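Local coordinates for dihydropteridine reductase (Dictyostelium discoideum, PDB 3ORF), which uses NADH or NADPH to reduce quinonoid dihydropteridine to its tetrahydro form, regenerating tetrahydrobiopterin, at residues 224-227 with 228-231. Numbering follows the deposited sequence.
Sequences STNS and DSRP
A 3-10 turn just beyond helix 213-225, on the way to strand 236-242 of the Rossmann fold, links Asn-226 with Asp-228 and Ser-229, and Ser-227 with Arg-230. Asn-226, the first residue to leave helical geometry, presents its carbonyl O to two donors of one residue. Ser-229 N lies 2.7 Å from Asn-226 O, its bond nearly straight but well above the carbonyl plane. Ser-229 OG comes to 3.0 Å from Asn-226 O, in that plane. Serine suits this place because its short hydroxyl, lying between backbone N and carbonyl carbon (chi1 79°), folds back onto the same oxygen. Asparagine suits its own because its short amide, swung anti to the residue's N (chi1 177°), carries an acceptor, OD1, within 3.3 Å of Asp-228 N in a weak, bent bond. Arg-230 N closes the turn on Ser-227 O, and the arginine has the length and the several N-H groups to run back over Ser-227, where NE bonds to Trp-223 O and NH1 to Gly-137 O. Shortened to an alanine, Arg-230 would probably leave these two carbonyls without their guanidinium donors and Ser-227 CB without its cover. One guanidinium face meets Ser-227 CB near its rim, 4.1 Å from Arg-230 NE.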
ATOM      1  N   SER A 224       4.355 -17.714  20.357  1.00 33.04           N
ATOM      2  CA  SER A 224       3.597 -17.144  21.500  1.00 34.53           C
ATOM      3  C   SER A 224       4.067 -17.582  22.906  1.00 37.21           C
ATOM      4  O   SER A 224       3.911 -16.818  23.847  1.00 38.09           O
ATOM      5  CB  SER A 224       2.139 -17.509  21.366  1.00 32.92           C
ATOM      6  OG  SER A 224       1.693 -16.880  20.196  1.00 32.94           O
ATOM      7  N   THR A 225       4.664 -18.771  23.002  1.00 38.75           N
ATOM      8  CA  THR A 225       5.005 -19.407  24.267  1.00 41.95           C
ATOM      9  C   THR A 225       6.511 -19.556  24.482  1.00 43.10           C
ATOM     10  O   THR A 225       6.932 -19.732  25.603  1.00 44.73           O
ATOM     11  CB  THR A 225       4.379 -20.785  24.368  1.00 42.66           C
ATOM     12  OG1 THR A 225       4.710 -21.533  23.200  1.00 43.09           O
ATOM     13  CG2 THR A 225       2.870 -20.685  24.450  1.00 43.09           C
ATOM     14  N   ASN A 226       7.308 -19.451  23.421  1.00 42.05           N
ATOM     15  CA  ASN A 226       8.765 -19.566  23.484  1.00 42.64           C
ATOM     16  C   ASN A 226       9.433 -18.377  22.774  1.00 42.10           C
ATOM     17  O   ASN A 226       9.826 -18.397  21.578  1.00 39.35           O
ATOM     18  CB  ASN A 226       9.178 -20.894  22.892  1.00 44.08           C
ATOM     19  CG  ASN A 226      10.673 -21.078  22.843  1.00 48.32           C
ATOM     20  OD1 ASN A 226      11.442 -20.292  23.399  1.00 50.81           O
ATOM     21  ND2 ASN A 226      11.104 -22.149  22.161  1.00 54.49           N
ATOM     22  N   SER A 227       9.536 -17.302  23.529  1.00 42.73           N
ATOM     23  CA  SER A 227       9.960 -16.042  22.959  1.00 42.73           C
ATOM     24  C   SER A 227      11.363 -16.152  22.302  1.00 41.21           C
ATOM     25  O   SER A 227      11.686 -15.396  21.399  1.00 40.38           O
ATOM     26  CB  SER A 227       9.878 -14.963  24.042  1.00 43.83           C
ATOM     27  OG  SER A 227      10.889 -15.213  25.013  1.00 47.47           O
ATOM     28  N   ASP A 228      12.144 -17.150  22.696  1.00 41.15           N
ATOM     29  CA  ASP A 228      13.456 -17.398  22.076  1.00 41.53           C
ATOM     30  C   ASP A 228      13.351 -17.902  20.656  1.00 39.50           C
ATOM     31  O   ASP A 228      14.310 -17.876  19.929  1.00 38.69           O
ATOM     32  CB  ASP A 228      14.201 -18.504  22.819  1.00 43.62           C
ATOM     33  CG  ASP A 228      15.010 -18.007  24.058  1.00 49.04           C
ATOM     34  OD1 ASP A 228      15.836 -18.862  24.489  1.00 55.89           O
ATOM     35  OD2 ASP A 228      14.820 -16.870  24.619  1.00 47.80           O
ATOM     36  N   SER A 229      12.210 -18.468  20.283  1.00 37.83           N
ATOM     37  CA  SER A 229      12.126 -19.088  18.990  1.00 36.71           C
ATOM     38  C   SER A 229      11.696 -18.005  17.996  1.00 35.02           C
ATOM     39  O   SER A 229      11.592 -18.275  16.823  1.00 34.42           O
ATOM     40  CB  SER A 229      11.083 -20.246  18.991  1.00 37.37           C
ATOM     41  OG  SER A 229       9.770 -19.683  18.898  1.00 35.03           O
ATOM     42  N   ARG A 230      11.394 -16.808  18.482  1.00 33.56           N
ATOM     43  CA  ARG A 230      10.952 -15.719  17.618  1.00 31.72           C
ATOM     44  C   ARG A 230      11.985 -15.216  16.617  1.00 30.48           C
ATOM     45  O   ARG A 230      13.152 -14.979  16.949  1.00 29.38           O
ATOM     46  CB  ARG A 230      10.461 -14.532  18.445  1.00 33.07           C
ATOM     47  CG  ARG A 230       9.052 -14.731  19.000  1.00 30.50           C
ATOM     48  CD  ARG A 230       8.722 -13.615  20.094  1.00 31.36           C
ATOM     49  NE  ARG A 230       7.530 -13.992  20.848  1.00 32.49           N
ATOM     50  CZ  ARG A 230       6.822 -13.192  21.671  1.00 34.74           C
ATOM     51  NH1 ARG A 230       7.123 -11.933  21.890  1.00 35.03           N
ATOM     52  NH2 ARG A 230       5.784 -13.678  22.293  1.00 34.07           N
ATOM     53  N   PRO A 231      11.577 -15.060  15.343  1.00 27.96           N
ATOM     54  CA  PRO A 231      12.579 -14.430  14.454  1.00 26.03           C
ATOM     55  C   PRO A 231      12.869 -12.990  14.880  1.00 25.06           C
ATOM     56  O   PRO A 231      12.115 -12.386  15.583  1.00 22.80           O
ATOM     57  CB  PRO A 231      11.868 -14.383  13.082  1.00 25.09           C
ATOM     58  CG  PRO A 231      10.689 -15.339  13.199  1.00 23.91           C
ATOM     59  CD  PRO A 231      10.349 -15.460  14.653  1.00 26.86           C
TER